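Local coordinates for protein hypothetical methylmalonyl-CoA decarboxylase alpha subunit (PDB 1X0U) that is probably a carboxyl transferase subunit of the ClpP/crotonase superfamily, in an assembly of six chains, at residues N113-V116 and R117-L121; A152-K155 and M156-M159. All blocks are in the same frame, centred on the assembly; numbering follows the deposited sequence.

Contact 1. Residues N113-V116 and R117-L121; sequences NKIV and RAYEL
Arg117 opens the second half of this helix by donating its backbone N to Asn113 O at 2.8 Å, the first of four successive i to i+4 bonds that tie 117-120 to 113-116. Its side chain leaves the turn with CG anti to the backbone N (chi1 161°), then bends twice, which brings the guanidinium beside Glu120. Glu120 OE1 lies above one face of that group, 3.8 Å from Arg117 NE, in a long salt bridge that rests on charge alone, since no N-H points at the oxygen. The arginine also packs on Ile58 and Met59 and on Asp425 of the second subunit, a place that suits a long, flexible, charged chain.

Ala118 bonds through its N to Lys114 O, and its CB rests 3.3 Å from Ile115 O; a small residue fits this buried position close to the backbone. Tyr119 follows, its N bonded to Ile115 O at 3.0 Å. Its ring runs alongside Ile115, pointing the same way, and Ile115 CG2 meets the ring at its edge, in plane, 3.9 Å from Tyr119 CD1. Tyr96 of strand 91-98 touches both side chains, while the tyrosine hydroxyl makes a weak hydrogen bond to Gln166 NE2.

Glu120 N closes the series on Val116 O. The glutamate CG passes 3.2 Å from Val116 O, and the Glu120 side chain runs at a slant to that of Val116, with Glu120 OE2 4.1 Å from Val116 CG1. Val116 and Glu120 both touch Met156 on helix 144-160. This is the helix of a beta-alpha-beta unit, the right-handed crossover from strand 91-98 to strand 129-133 expected in a crotonase-like fold.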
# COMPACT_ATOMS: atom_id res chain seq x y z
N ASN A 113 -14.41 -29.46 -10.42
CA ASN A 113 -14.23 -28.15 -11.05
C ASN A 113 -15.48 -27.26 -11.00
O ASN A 113 -15.36 -26.04 -10.97
CB ASN A 113 -13.74 -28.31 -12.50
CG ASN A 113 -12.40 -29.02 -12.57
OD1 ASN A 113 -11.55 -28.84 -11.70
ND2 ASN A 113 -12.20 -29.83 -13.61
N LYS A 114 -16.67 -27.87 -11.01
CA LYS A 114 -17.89 -27.07 -10.92
C LYS A 114 -17.94 -26.42 -9.54
O LYS A 114 -18.30 -25.25 -9.40
CB LYS A 114 -19.13 -27.94 -11.13
CG LYS A 114 -19.27 -28.48 -12.55
CD LYS A 114 -20.56 -29.28 -12.71
CE LYS A 114 -21.78 -28.37 -12.57
NZ LYS A 114 -23.07 -29.14 -12.60
N ILE A 115 -17.58 -27.18 -8.51
CA ILE A 115 -17.57 -26.66 -7.16
C ILE A 115 -16.50 -25.57 -7.05
O ILE A 115 -16.75 -24.50 -6.50
CB ILE A 115 -17.29 -27.78 -6.13
CG1 ILE A 115 -18.44 -28.78 -6.13
CG2 ILE A 115 -17.12 -27.20 -4.73
CD1 ILE A 115 -18.32 -29.86 -5.05
N VAL A 116 -15.32 -25.84 -7.59
CA VAL A 116 -14.20 -24.90 -7.58
C VAL A 116 -14.61 -23.60 -8.25
O VAL A 116 -14.31 -22.51 -7.74
CB VAL A 116 -12.96 -25.50 -8.33
CG1 VAL A 116 -11.91 -24.42 -8.60
CG2 VAL A 116 -12.34 -26.62 -7.50
N ARG A 117 -15.30 -23.71 -9.38
CA ARG A 117 -15.75 -22.54 -10.13
C ARG A 117 -16.73 -21.70 -9.31
O ARG A 117 -16.73 -20.48 -9.41
CB ARG A 117 -16.38 -23.00 -11.45
CG ARG A 117 -17.30 -21.99 -12.14
CD ARG A 117 -16.62 -20.68 -12.50
NE ARG A 117 -15.59 -20.82 -13.52
CZ ARG A 117 -15.05 -19.80 -14.17
NH1 ARG A 117 -15.45 -18.56 -13.89
NH2 ARG A 117 -14.10 -20.00 -15.08
N ALA A 118 -17.56 -22.36 -8.51
CA ALA A 118 -18.52 -21.66 -7.66
C ALA A 118 -17.74 -20.86 -6.63
O ALA A 118 -18.01 -19.69 -6.41
CB ALA A 118 -19.45 -22.65 -6.97
N TYR A 119 -16.76 -21.52 -6.01
CA TYR A 119 -15.92 -20.86 -5.01
C TYR A 119 -15.14 -19.70 -5.60
O TYR A 119 -14.93 -18.69 -4.92
CB TYR A 119 -14.94 -21.84 -4.38
CG TYR A 119 -15.44 -22.52 -3.14
CD1 TYR A 119 -15.96 -23.81 -3.18
CD2 TYR A 119 -15.39 -21.87 -1.90
CE1 TYR A 119 -16.41 -24.45 -2.03
CE2 TYR A 119 -15.84 -22.50 -0.74
CZ TYR A 119 -16.35 -23.79 -0.81
OH TYR A 119 -16.77 -24.44 0.32
N GLU A 120 -14.70 -19.82 -6.85
CA GLU A 120 -13.93 -18.75 -7.49
C GLU A 120 -14.83 -17.54 -7.70
O GLU A 120 -14.40 -16.41 -7.57
CB GLU A 120 -13.36 -19.17 -8.85
CG GLU A 120 -12.32 -20.29 -8.83
CD GLU A 120 -11.78 -20.59 -10.23
OE1 GLU A 120 -12.54 -20.43 -11.21
OE2 GLU A 120 -10.61 -20.99 -10.36
N LEU A 121 -16.08 -17.79 -8.06
CA LEU A 121 -17.00 -16.69 -8.28
C LEU A 121 -17.37 -16.03 -6.95
O LEU A 121 -17.36 -14.81 -6.82
CB LEU A 121 -18.26 -17.18 -9.00
CG LEU A 121 -18.11 -17.45 -10.49
CD1 LEU A 121 -19.37 -18.11 -11.05
CD2 LEU A 121 -17.84 -16.13 -11.21

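Contact 2. Residues A152-K155 and M156-M159; sequences AVFK and MNVM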
# COMPACT_ATOMS: atom_id res chain seq x y z
N ALA A 152 -8.08 -29.48 -5.48
CA ALA A 152 -8.49 -28.18 -6.01
C ALA A 152 -9.55 -27.52 -5.14
O ALA A 152 -9.46 -26.32 -4.88
CB ALA A 152 -9.00 -28.34 -7.44
N VAL A 153 -10.55 -28.27 -4.69
CA VAL A 153 -11.58 -27.67 -3.85
C VAL A 153 -11.01 -27.26 -2.50
O VAL A 153 -11.32 -26.17 -2.02
CB VAL A 153 -12.80 -28.62 -3.66
CG1 VAL A 153 -12.38 -30.05 -3.76
CG2 VAL A 153 -13.45 -28.37 -2.30
N PHE A 154 -10.18 -28.11 -1.90
CA PHE A 154 -9.56 -27.78 -0.61
C PHE A 154 -8.79 -26.48 -0.75
O PHE A 154 -8.74 -25.66 0.18
CB PHE A 154 -8.57 -28.87 -0.16
CG PHE A 154 -9.19 -30.22 0.04
CD1 PHE A 154 -10.57 -30.37 0.17
CD2 PHE A 154 -8.39 -31.35 0.08
CE1 PHE A 154 -11.14 -31.63 0.34
CE2 PHE A 154 -8.94 -32.61 0.25
CZ PHE A 154 -10.32 -32.76 0.38
N LYS A 155 -8.17 -26.30 -1.91
CA LYS A 155 -7.40 -25.10 -2.17
C LYS A 155 -8.31 -23.89 -2.05
O LYS A 155 -7.96 -22.89 -1.42
CB LYS A 155 -6.80 -25.18 -3.58
CG LYS A 155 -5.35 -24.77 -3.68
CD LYS A 155 -5.17 -23.30 -3.47
CE LYS A 155 -3.75 -22.87 -3.83
NZ LYS A 155 -3.58 -21.39 -3.69
N MET A 156 -9.50 -23.98 -2.64
CA MET A 156 -10.44 -22.88 -2.59
C MET A 156 -10.95 -22.63 -1.16
O MET A 156 -11.21 -21.49 -0.78
CB MET A 156 -11.61 -23.15 -3.54
CG MET A 156 -11.21 -23.20 -5.02
SD MET A 156 -10.29 -21.73 -5.57
CE MET A 156 -11.47 -20.44 -5.22
N ASN A 157 -11.06 -23.68 -0.36
CA ASN A 157 -11.52 -23.53 1.01
C ASN A 157 -10.52 -22.71 1.83
O ASN A 157 -10.91 -21.85 2.62
CB ASN A 157 -11.73 -24.90 1.65
CG ASN A 157 -12.89 -25.66 1.05
OD1 ASN A 157 -12.78 -26.86 0.75
ND2 ASN A 157 -14.01 -24.97 0.87
N VAL A 158 -9.24 -22.98 1.63
CA VAL A 158 -8.18 -22.27 2.34
C VAL A 158 -8.06 -20.82 1.89
O VAL A 158 -7.96 -19.91 2.72
CB VAL A 158 -6.83 -22.99 2.15
CG1 VAL A 158 -5.69 -22.17 2.72
CG2 VAL A 158 -6.88 -24.35 2.82
N MET A 159 -8.09 -20.58 0.58
CA MET A 159 -7.99 -19.22 0.07
C MET A 159 -9.17 -18.37 0.54
O MET A 159 -9.03 -17.17 0.76
CB MET A 159 -7.99 -19.20 -1.46
CG MET A 159 -6.82 -19.92 -2.12
SD MET A 159 -5.20 -19.25 -1.69
CE MET A 159 -4.60 -20.50 -0.54
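Lys155 reaches along the helix to Met159, one turn on, and its side chain can be followed outward atom by atom. CB stays by its own backbone, 3.1 Å from Met156 N. The first torsion is unusual (chi1 -135°) and the chain bends at chi2; from there it continues extended and reaches Met159. CD is the first atom to meet it, 4.0 Å from Met159 CG, and CE then approaches the methyl group. At the tip, Lys155 NZ stands 3.3 Å from Met159 SD and 3.4 Å from Met159 CE, a close contact rather than a recognised bond. Bends at chi2 and chi3 of Met159 fold its sulfur and methyl back to NZ. The backbones are joined by the helical bond from Met159 N to Lys155 O. Long, flexible chains suit this flank, where Lys155 packs on Ser421 and Met159 on Ala395, both of the third subunit.

Helix 144-160 links strand 129-133 to strand 166-170, so the contact belongs to the beta-alpha-beta architecture of the crotonase-like fold.

On another flank Asn157 lies beside Val153, pointing the same way, with Asn157 OD1 3.5 Å from Val153 CG2. The same oxygen is at the edge of the Phe154 ring, 4.2 Å from Phe154 CD1, and the ring and amide planes are 31° apart. A hydrogen bond from outside, involving Ser181 OG, satisfies this buried amide oxygen, which makes asparagine a fitting polar residue among apolar neighbours. Phe154 packs against Tyr180 and Leu184 of helix 180-184 and against Leu391 of the third subunit. Met156, bent at chi2 and chi3, packs on Val116, Tyr119 and Glu120 of helix 109-125.

Contact 1 and contact 2 lie on neighbouring helices of successive beta-alpha-beta units, which share strand 129-133, and their centres are about 10 Å apart. Contact 2 is the more buried; contact 1 is only partly so. The helices touch directly: Val116 CG2 is 3.7 Å from Val153 N, and Tyr119 CB is 3.7 Å from Met156 CB. Their flanks differ in chemistry. In 113-121 a long charge pair lies on the side that approaches the second subunit, whereas in 152-159 a lysine meets a thioether beside the third subunit. Both helices also place polar groups among buried neighbours, where Tyr119 OH and Asn157 ND2 come close near Gln166.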